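Local coordinates for protein aminotransferase (Streptomyces pactum, PDB 4ZM4) that belongs to the class-III aminotransferases, a family of pyridoxal-phosphate-dependent proteins, and binds pyridoxal-5'-phosphate in a two-chain assembly, at residues B[82-93]-B[310-320]; B[255-263]-B[325-335]. The protein carries 1 engineered substitution. All coordinates share one frame; numbering follows the deposited sequence.

Overall arrangement
Helix 315-329 takes part in both contacts, its N-terminal end in contact 1 and its C-terminal end in contact 2; the centres of the two contacts are about 22 Å apart. Contact 1 is the more fully buried and the larger: 13 of its 16 touching residues are buried, the second subunit packs against it, and its loop reaches the phosphate of pyridoxal-5'-phosphate. Contact 2 is partly buried, lies nearer the centre of the chain and is touched by no other chain of the assembly. Their chemistry differs accordingly. Charged, amide and imidazole groups, alongside apolar packing, join segments 82-93 and 310-320, whereas apolar packing and a single tyrosine hydroxyl bond join 255-263 to 325-335.

Contact 1 (B[82-93]-B[310-320]); sequences AVADQFAKGHMT and VYAGNHAALRA. With PLP (pyridoxal-5'-phosphate), chain G.
R319 leaves helix 315-320 with CG trans to the backbone N (chi1 -168°) and bends at chi2 (68°), which lays its guanidinium across helix 82-89; Q86, folded at its chi2 (53°), turns its amide to meet it. R319 NH1 and NH2 both bind D85 OD2, at 3.0 and 3.1 Å, an end-on salt bridge in the guanidinium plane but tilted from the carboxylate plane on its anti side. R319 NH1 also donates to Q86 OE1 (2.9 Å), while A82 O lies over one guanidinium face. At its other end the Q86 amide bonds G90 O through NE2.

Past G90, A316 N donates to H91 O in its carbonyl plane (3.2 Å). T93 OG1 and H315 NE2 share a hydrogen bond at the ring edge (2.7 Å). N314 caps the second helix, OD1 accepting from A317 N. M92 CE lies 3.3 Å from Y311 CD1, and Y311 OH bonds S278 and R279 of the second subunit.

V310 N donates almost straight to pyridoxal-5'-phosphate O3P (2.8 Å); G123, T124 and N223 of the second subunit bind the same ligand. K89 NZ takes the syn side of D85 OD2, so three donors converge on one oxygen, which would favour a charged carboxylate.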
loop_
_atom_site.group_PDB
_atom_site.type_symbol
_atom_site.label_atom_id
_atom_site.label_comp_id
_atom_site.label_asym_id
_atom_site.label_seq_id
_atom_site.Cartn_x
_atom_site.Cartn_y
_atom_site.Cartn_z
ATOM N N ALA B 82 12.851 -14.648 9.986
ATOM C CA ALA B 82 12.315 -13.677 10.943
ATOM C C ALA B 82 10.825 -13.367 10.660
ATOM O O ALA B 82 9.985 -13.351 11.579
ATOM C CB ALA B 82 13.153 -12.407 10.961
ATOM N N VAL B 83 10.483 -13.184 9.393
ATOM C CA VAL B 83 9.092 -12.855 9.027
ATOM C C VAL B 83 8.157 -14.030 9.268
ATOM O O VAL B 83 7.087 -13.864 9.859
ATOM C CB VAL B 83 8.994 -12.370 7.578
ATOM C CG1 VAL B 83 7.548 -12.142 7.188
ATOM C CG2 VAL B 83 9.795 -11.093 7.396
ATOM N N ALA B 84 8.597 -15.232 8.926
ATOM C CA ALA B 84 7.831 -16.443 9.228
ATOM C C ALA B 84 7.622 -16.668 10.727
ATOM O O ALA B 84 6.555 -17.100 11.172
ATOM C CB ALA B 84 8.509 -17.659 8.619
ATOM N N ASP B 85 8.639 -16.377 11.521
ATOM C CA ASP B 85 8.491 -16.424 12.966
ATOM C C ASP B 85 7.406 -15.459 13.468
ATOM O O ASP B 85 6.671 -15.772 14.390
ATOM C CB ASP B 85 9.817 -16.088 13.633
ATOM C CG ASP B 85 9.752 -16.222 15.140
ATOM O OD1 ASP B 85 9.371 -17.305 15.585
ATOM O OD2 ASP B 85 10.081 -15.266 15.870
ATOM N N GLN B 86 7.338 -14.285 12.866
ATOM C CA GLN B 86 6.328 -13.303 13.228
ATOM C C GLN B 86 4.915 -13.750 12.886
ATOM O O GLN B 86 3.980 -13.440 13.631
ATOM C CB GLN B 86 6.600 -11.950 12.557
ATOM C CG GLN B 86 5.946 -10.797 13.289
ATOM C CD GLN B 86 6.330 -10.810 14.761
ATOM O OE1 GLN B 86 7.503 -10.815 15.088
ATOM N NE2 GLN B 86 5.335 -10.808 15.642
ATOM N N PHE B 87 4.771 -14.482 11.784
ATOM C CA PHE B 87 3.481 -15.084 11.430
ATOM C C PHE B 87 3.004 -16.057 12.504
ATOM O O PHE B 87 1.809 -16.192 12.742
ATOM C CB PHE B 87 3.533 -15.751 10.042
ATOM C CG PHE B 87 3.277 -14.789 8.917
ATOM C CD1 PHE B 87 1.978 -14.472 8.549
ATOM C CD2 PHE B 87 4.314 -14.150 8.277
ATOM C CE1 PHE B 87 1.738 -13.555 7.541
ATOM C CE2 PHE B 87 4.088 -13.258 7.262
ATOM C CZ PHE B 87 2.811 -12.945 6.901
ATOM N N ALA B 88 3.939 -16.718 13.178
ATOM C CA ALA B 88 3.593 -17.663 14.222
ATOM C C ALA B 88 3.276 -16.959 15.527
ATOM O O ALA B 88 2.629 -17.555 16.395
ATOM C CB ALA B 88 4.720 -18.664 14.416
ATOM N N LYS B 89 3.685 -15.689 15.664
ATOM C CA LYS B 89 3.516 -14.936 16.921
ATOM C C LYS B 89 2.527 -13.780 16.880
ATOM O O LYS B 89 2.418 -13.016 17.853
ATOM C CB LYS B 89 4.872 -14.397 17.393
ATOM C CG LYS B 89 5.857 -15.477 17.810
ATOM C CD LYS B 89 7.194 -14.867 18.181
ATOM C CE LYS B 89 8.238 -15.950 18.486
ATOM N NZ LYS B 89 9.620 -15.391 18.506
ATOM N N GLY B 90 1.781 -13.646 15.781
ATOM C CA GLY B 90 0.828 -12.504 15.583
ATOM C C GLY B 90 1.450 -11.496 14.623
ATOM O O GLY B 90 2.446 -10.828 14.981
ATOM N N HIS B 91 0.894 -11.394 13.407
ATOM C CA HIS B 91 1.483 -10.547 12.379
ATOM C C HIS B 91 0.760 -9.230 12.187
ATOM O O HIS B 91 1.324 -8.315 11.602
ATOM C CB HIS B 91 1.620 -11.262 11.046
ATOM C CG HIS B 91 0.338 -11.782 10.478
ATOM N ND1 HIS B 91 -0.299 -12.912 10.955
ATOM C CD2 HIS B 91 -0.406 -11.352 9.436
ATOM C CE1 HIS B 91 -1.388 -13.140 10.248
ATOM N NE2 HIS B 91 -1.482 -12.203 9.325
ATOM N N MET B 92 -0.450 -9.101 12.743
ATOM C CA MET B 92 -1.296 -7.944 12.478
ATOM C C MET B 92 -2.378 -7.849 13.546
ATOM O O MET B 92 -3.372 -8.532 13.475
ATOM C CB MET B 92 -1.905 -8.101 11.092
ATOM C CG MET B 92 -2.201 -6.795 10.367
ATOM S SD MET B 92 -3.554 -5.944 11.130
ATOM C CE MET B 92 -4.340 -5.194 9.709
ATOM N N THR B 93 -2.176 -6.995 14.533
ATOM C CA THR B 93 -3.194 -6.696 15.558
ATOM C C THR B 93 -3.694 -5.240 15.554
ATOM O O THR B 93 -4.708 -4.951 16.159
ATOM C CB THR B 93 -2.632 -6.910 16.972
ATOM O OG1 THR B 93 -1.605 -5.922 17.230
ATOM C CG2 THR B 93 -2.071 -8.349 17.097
ATOM N N VAL B 310 -4.917 0.540 7.785
ATOM C CA VAL B 310 -5.081 -0.472 8.801
ATOM C C VAL B 310 -3.824 -1.350 8.916
ATOM O O VAL B 310 -3.495 -1.796 10.012
ATOM C CB VAL B 310 -6.365 -1.329 8.514
ATOM C CG1 VAL B 310 -6.071 -2.444 7.527
ATOM C CG2 VAL B 310 -6.914 -1.921 9.786
ATOM N N TYR B 311 -3.141 -1.598 7.792
ATOM C CA TYR B 311 -1.938 -2.460 7.757
ATOM C C TYR B 311 -0.641 -1.715 8.045
ATOM O O TYR B 311 0.439 -2.311 8.042
ATOM C CB TYR B 311 -1.781 -3.114 6.367
ATOM C CG TYR B 311 -2.903 -3.990 5.901
ATOM C CD1 TYR B 311 -3.247 -5.152 6.602
ATOM C CD2 TYR B 311 -3.603 -3.696 4.750
ATOM C CE1 TYR B 311 -4.292 -5.962 6.195
ATOM C CE2 TYR B 311 -4.637 -4.508 4.323
ATOM C CZ TYR B 311 -4.966 -5.639 5.034
ATOM O OH TYR B 311 -5.998 -6.445 4.595
ATOM N N ALA B 312 -0.721 -0.413 8.198
ATOM C CA ALA B 312 0.477 0.361 8.293
ATOM C C ALA B 312 1.215 -0.081 9.548
ATOM O O ALA B 312 0.638 -0.118 10.612
ATOM C CB ALA B 312 0.173 1.851 8.301
ATOM N N GLY B 313 2.504 -0.382 9.400
ATOM C CA GLY B 313 3.327 -0.722 10.544
ATOM C C GLY B 313 2.927 -2.056 11.177
ATOM O O GLY B 313 3.072 -2.221 12.356
ATOM N N ASN B 314 2.374 -2.982 10.400
ATOM C CA ASN B 314 1.985 -4.261 10.971
ATOM C C ASN B 314 3.224 -5.019 11.418
ATOM O O ASN B 314 4.346 -4.712 11.012
ATOM C CB ASN B 314 1.131 -5.092 9.968
ATOM C CG ASN B 314 1.898 -5.493 8.724
ATOM O OD1 ASN B 314 2.618 -6.517 8.707
ATOM N ND2 ASN B 314 1.734 -4.722 7.652
ATOM N N HIS B 315 3.024 -6.050 12.229
ATOM C CA HIS B 315 4.140 -6.685 12.931
ATOM C C HIS B 315 5.047 -7.481 11.998
ATOM O O HIS B 315 6.268 -7.446 12.162
ATOM C CB HIS B 315 3.646 -7.570 14.077
ATOM C CG HIS B 315 2.547 -6.961 14.887
ATOM N ND1 HIS B 315 2.521 -5.633 15.211
ATOM C CD2 HIS B 315 1.406 -7.496 15.391
ATOM C CE1 HIS B 315 1.410 -5.364 15.885
ATOM N NE2 HIS B 315 0.714 -6.476 16.006
ATOM N N ALA B 316 4.467 -8.165 11.017
ATOM C CA ALA B 316 5.274 -8.819 9.980
ATOM C C ALA B 316 6.139 -7.828 9.215
ATOM O O ALA B 316 7.352 -8.030 9.099
ATOM C CB ALA B 316 4.404 -9.586 9.004
ATOM N N ALA B 317 5.544 -6.740 8.738
ATOM C CA ALA B 317 6.303 -5.708 8.024
ATOM C C ALA B 317 7.459 -5.145 8.858
ATOM O O ALA B 317 8.584 -5.020 8.361
ATOM C CB ALA B 317 5.394 -4.553 7.592
ATOM N N LEU B 318 7.198 -4.816 10.111
ATOM C CA LEU B 318 8.254 -4.281 10.982
ATOM C C LEU B 318 9.283 -5.345 11.424
ATOM O O LEU B 318 10.466 -5.038 11.580
ATOM C CB LEU B 318 7.656 -3.530 12.175
ATOM C CG LEU B 318 6.765 -2.357 11.755
ATOM C CD1 LEU B 318 6.505 -1.432 12.945
ATOM C CD2 LEU B 318 7.357 -1.552 10.597
ATOM N N ARG B 319 8.874 -6.601 11.520
ATOM C CA ARG B 319 9.860 -7.677 11.678
ATOM C C ARG B 319 10.817 -7.713 10.476
ATOM O O ARG B 319 12.037 -7.894 10.623
ATOM C CB ARG B 319 9.151 -9.025 11.875
ATOM C CG ARG B 319 10.059 -10.160 12.334
ATOM C CD ARG B 319 10.589 -9.956 13.752
ATOM N NE ARG B 319 11.518 -11.014 14.106
ATOM C CZ ARG B 319 11.173 -12.186 14.617
ATOM N NH1 ARG B 319 9.912 -12.479 14.889
ATOM N NH2 ARG B 319 12.098 -13.082 14.862
ATOM N N ALA B 320 10.268 -7.559 9.266
ATOM C CA ALA B 320 11.105 -7.541 8.075
ATOM C C ALA B 320 12.091 -6.353 8.108
ATOM O O ALA B 320 13.232 -6.496 7.716
ATOM C CB ALA B 320 10.243 -7.501 6.815
HETATM N N1 PLP G . -12.616 0.505 3.135
HETATM C C2 PLP G . -13.213 0.232 4.301
HETATM C C2A PLP G . -14.643 -0.165 4.238
HETATM C C3 PLP G . -12.467 0.284 5.585
HETATM O O3 PLP G . -13.090 -0.010 6.764
HETATM C C4 PLP G . -11.019 0.662 5.555
HETATM C C4A PLP G . -10.285 0.845 6.843
HETATM O O4A PLP G . -10.933 0.971 7.925
HETATM C C5 PLP G . -10.492 0.941 4.176
HETATM C C6 PLP G . -11.333 0.865 3.064
HETATM C C5A PLP G . -9.077 1.335 3.871
HETATM O O4P PLP G . -8.207 0.185 3.698
HETATM P P PLP G . -6.710 0.384 4.315
HETATM O O1P PLP G . -6.182 1.575 3.479
HETATM O O2P PLP G . -5.991 -0.924 4.078
HETATM O O3P PLP G . -6.862 0.817 5.756
#

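Contact 2 (B[255-263]-B[325-335]); sequences TGFRVARGG and LGKIRSLPDLY
Y335 CG, opposite its carbonyl carbon (chi1 -65°), brings one face of the ring against the backbone of the loop 255-263: R261 N sits over the ring centre and A260 C nearer the rim, with Y335 CE1 3.5 Å from A260 C. R261 CB adds to this packing, 3.6 Å from Y335 CE2. At the far end of the ring Y335 OH donates to F257 O (2.8 Å) from 53° above the carbonyl plane, while R258 O lies at the ring edge. Beside this, L325 CD2 makes a CH-pi contact with F257, 3.6 Å from the ring centroid and nearly on its normal. I328 touches both F257 and R261, its CD1 4.2 Å from F257 CB and its CG2 4.0 Å from R261 CG.

The loop follows strand 247-251 of the seven-stranded mixed sheet in this class-III aminotransferase and closes with a type I turn from A260 to G263. The opposing segment carries the chain out of helix 315-329 and, through another type I turn at L331 to L334, into helix 334-355. Y335 comes from the second helix, L325 and I328 from the first.

Further out, L110 of helix 98-110 touches both F257 and R261, and I107 packs on L325. The CB of R258 points away from segment 325-335, and its guanidinium bonds L423 O, T367 OG1 and G68 O. R329 forms a salt bridge with E109.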
loop_
_atom_site.group_PDB
_atom_site.type_symbol
_atom_site.label_atom_id
_atom_site.label_comp_id
_atom_site.label_asym_id
_atom_site.label_seq_id
_atom_site.Cartn_x
_atom_site.Cartn_y
_atom_site.Cartn_z
ATOM N N THR B 255 16.889 4.809 -3.587
ATOM C CA THR B 255 18.270 5.068 -3.145
ATOM C C THR B 255 18.579 4.724 -1.665
ATOM O O THR B 255 19.737 4.425 -1.319
ATOM C CB THR B 255 18.681 6.533 -3.396
ATOM O OG1 THR B 255 17.743 7.402 -2.754
ATOM C CG2 THR B 255 18.715 6.828 -4.844
ATOM N N GLY B 256 17.566 4.721 -0.810
ATOM C CA GLY B 256 17.783 4.410 0.616
ATOM C C GLY B 256 18.290 3.004 0.871
ATOM O O GLY B 256 17.790 2.042 0.310
ATOM N N PHE B 257 19.328 2.903 1.678
ATOM C CA PHE B 257 20.028 1.637 1.944
ATOM C C PHE B 257 20.527 0.952 0.700
ATOM O O PHE B 257 20.813 -0.253 0.726
ATOM C CB PHE B 257 19.165 0.659 2.727
ATOM C CG PHE B 257 18.356 1.302 3.811
ATOM C CD1 PHE B 257 18.938 1.677 5.009
ATOM C CD2 PHE B 257 17.008 1.553 3.618
ATOM C CE1 PHE B 257 18.185 2.288 5.983
ATOM C CE2 PHE B 257 16.252 2.146 4.609
ATOM C CZ PHE B 257 16.838 2.510 5.787
ATOM N N ARG B 258 20.731 1.702 -0.374
ATOM C CA ARG B 258 21.187 1.121 -1.652
ATOM C C ARG B 258 22.498 1.772 -2.132
ATOM O O ARG B 258 23.484 1.071 -2.375
ATOM C CB ARG B 258 20.056 1.287 -2.678
ATOM C CG ARG B 258 20.427 1.214 -4.142
ATOM C CD ARG B 258 20.791 -0.173 -4.597
ATOM N NE ARG B 258 19.669 -1.120 -4.567
ATOM C CZ ARG B 258 19.759 -2.385 -4.979
ATOM N NH1 ARG B 258 20.896 -2.845 -5.513
ATOM N NH2 ARG B 258 18.715 -3.201 -4.890
ATOM N N VAL B 259 22.481 3.094 -2.298
ATOM C CA VAL B 259 23.660 3.833 -2.800
ATOM C C VAL B 259 24.682 4.061 -1.689
ATOM O O VAL B 259 25.832 4.352 -1.968
ATOM C CB VAL B 259 23.304 5.187 -3.455
ATOM C CG1 VAL B 259 22.384 4.964 -4.633
ATOM C CG2 VAL B 259 22.636 6.117 -2.453
ATOM N N ALA B 260 24.249 3.842 -0.457
ATOM C CA ALA B 260 25.078 3.897 0.753
ATOM C C ALA B 260 24.184 3.418 1.883
ATOM O O ALA B 260 22.971 3.257 1.708
ATOM C CB ALA B 260 25.531 5.313 1.024
ATOM N N ARG B 261 24.758 3.170 3.043
ATOM C CA ARG B 261 23.961 2.688 4.182
ATOM C C ARG B 261 22.874 3.711 4.564
ATOM O O ARG B 261 21.717 3.359 4.785
ATOM C CB ARG B 261 24.888 2.386 5.365
ATOM C CG ARG B 261 24.266 1.465 6.402
ATOM C CD ARG B 261 25.187 1.240 7.586
ATOM N NE ARG B 261 25.196 2.383 8.499
ATOM C CZ ARG B 261 25.519 2.334 9.788
ATOM N NH1 ARG B 261 25.469 3.443 10.501
ATOM N NH2 ARG B 261 25.880 1.216 10.359
ATOM N N GLY B 262 23.257 4.983 4.606
ATOM C CA GLY B 262 22.346 6.093 4.876
ATOM C C GLY B 262 21.822 6.784 3.624
ATOM O O GLY B 262 21.440 7.958 3.658
ATOM N N GLY B 263 21.780 6.052 2.513
ATOM C CA GLY B 263 21.197 6.538 1.270
ATOM C C GLY B 263 21.980 7.633 0.593
ATOM O O GLY B 263 23.141 7.882 0.934
ATOM N N LEU B 325 17.326 -4.408 8.187
ATOM C CA LEU B 325 18.228 -3.331 8.592
ATOM C C LEU B 325 19.239 -3.837 9.644
ATOM O O LEU B 325 20.375 -3.369 9.667
ATOM C CB LEU B 325 17.456 -2.120 9.091
ATOM C CG LEU B 325 16.557 -1.380 8.095
ATOM C CD1 LEU B 325 16.022 -0.078 8.669
ATOM C CD2 LEU B 325 17.292 -1.104 6.798
ATOM N N GLY B 326 18.833 -4.795 10.482
ATOM C CA GLY B 326 19.751 -5.479 11.385
ATOM C C GLY B 326 20.861 -6.184 10.657
ATOM O O GLY B 326 22.045 -5.997 10.972
ATOM N N LYS B 327 20.496 -6.931 9.623
ATOM C CA LYS B 327 21.497 -7.568 8.751
ATOM C C LYS B 327 22.466 -6.578 8.091
ATOM O O LYS B 327 23.689 -6.791 8.129
ATOM C CB LYS B 327 20.826 -8.385 7.655
ATOM C CG LYS B 327 21.784 -9.006 6.670
ATOM C CD LYS B 327 21.121 -10.107 5.868
ATOM C CE LYS B 327 22.058 -10.644 4.813
ATOM N NZ LYS B 327 21.350 -11.666 3.993
ATOM N N ILE B 328 21.928 -5.519 7.487
ATOM C CA ILE B 328 22.767 -4.495 6.823
ATOM C C ILE B 328 23.752 -3.821 7.815
ATOM O O ILE B 328 24.933 -3.600 7.517
ATOM C CB ILE B 328 21.899 -3.411 6.167
ATOM C CG1 ILE B 328 21.187 -3.979 4.940
ATOM C CG2 ILE B 328 22.736 -2.185 5.788
ATOM C CD1 ILE B 328 20.134 -3.051 4.358
ATOM N N ARG B 329 23.231 -3.512 8.992
ATOM C CA ARG B 329 24.019 -2.890 10.053
ATOM C C ARG B 329 25.184 -3.778 10.479
ATOM O O ARG B 329 26.267 -3.274 10.773
ATOM C CB ARG B 329 23.117 -2.609 11.239
ATOM C CG ARG B 329 23.764 -1.902 12.427
ATOM C CD ARG B 329 22.805 -2.250 13.569
ATOM N NE ARG B 329 22.574 -1.466 14.744
ATOM C CZ ARG B 329 21.840 -1.888 15.776
ATOM N NH1 ARG B 329 21.352 -3.118 15.809
ATOM N NH2 ARG B 329 21.640 -1.075 16.831
ATOM N N SER B 330 24.970 -5.090 10.472
ATOM C CA SER B 330 25.987 -6.036 10.918
ATOM C C SER B 330 27.090 -6.254 9.891
ATOM O O SER B 330 28.042 -6.960 10.150
ATOM C CB SER B 330 25.325 -7.373 11.281
ATOM O OG SER B 330 24.858 -8.042 10.125
ATOM N N LEU B 331 26.976 -5.629 8.724
ATOM C CA LEU B 331 27.915 -5.840 7.598
ATOM C C LEU B 331 28.549 -4.515 7.211
ATOM O O LEU B 331 28.118 -3.865 6.255
ATOM C CB LEU B 331 27.167 -6.440 6.406
ATOM C CG LEU B 331 26.530 -7.823 6.636
ATOM C CD1 LEU B 331 25.726 -8.228 5.393
ATOM C CD2 LEU B 331 27.565 -8.891 6.942
ATOM N N PRO B 332 29.574 -4.101 7.964
ATOM C CA PRO B 332 30.070 -2.735 7.814
ATOM C C PRO B 332 30.829 -2.485 6.512
ATOM O O PRO B 332 30.958 -1.328 6.107
ATOM C CB PRO B 332 30.983 -2.549 9.041
ATOM C CG PRO B 332 31.413 -3.923 9.402
ATOM C CD PRO B 332 30.279 -4.843 9.031
ATOM N N ASP B 333 31.260 -3.530 5.824
ATOM C CA ASP B 333 31.884 -3.356 4.481
ATOM C C ASP B 333 30.968 -3.735 3.290
ATOM O O ASP B 333 31.428 -3.866 2.170
ATOM C CB ASP B 333 33.215 -4.135 4.418
ATOM C CG ASP B 333 34.235 -3.639 5.438
ATOM O OD1 ASP B 333 34.349 -2.404 5.646
ATOM O OD2 ASP B 333 34.890 -4.481 6.077
ATOM N N LEU B 334 29.662 -3.817 3.523
ATOM C CA LEU B 334 28.693 -4.237 2.488
ATOM C C LEU B 334 28.729 -3.349 1.276
ATOM O O LEU B 334 28.857 -3.821 0.143
ATOM C CB LEU B 334 27.274 -4.248 3.074
ATOM C CG LEU B 334 26.126 -4.615 2.132
ATOM C CD1 LEU B 334 26.301 -5.986 1.512
ATOM C CD2 LEU B 334 24.807 -4.535 2.896
ATOM N N TYR B 335 28.678 -2.040 1.526
ATOM C CA TYR B 335 28.576 -1.056 0.432
ATOM C C TYR B 335 29.867 -0.964 -0.369
ATOM O O TYR B 335 29.831 -0.626 -1.547
ATOM C CB TYR B 335 28.046 0.293 0.962
ATOM C CG TYR B 335 26.628 0.102 1.454
ATOM C CD1 TYR B 335 25.550 0.194 0.573
ATOM C CD2 TYR B 335 26.370 -0.289 2.759
ATOM C CE1 TYR B 335 24.242 -0.006 0.998
ATOM C CE2 TYR B 335 25.076 -0.508 3.201
ATOM C CZ TYR B 335 24.004 -0.360 2.310
ATOM O OH TYR B 335 22.701 -0.563 2.747
#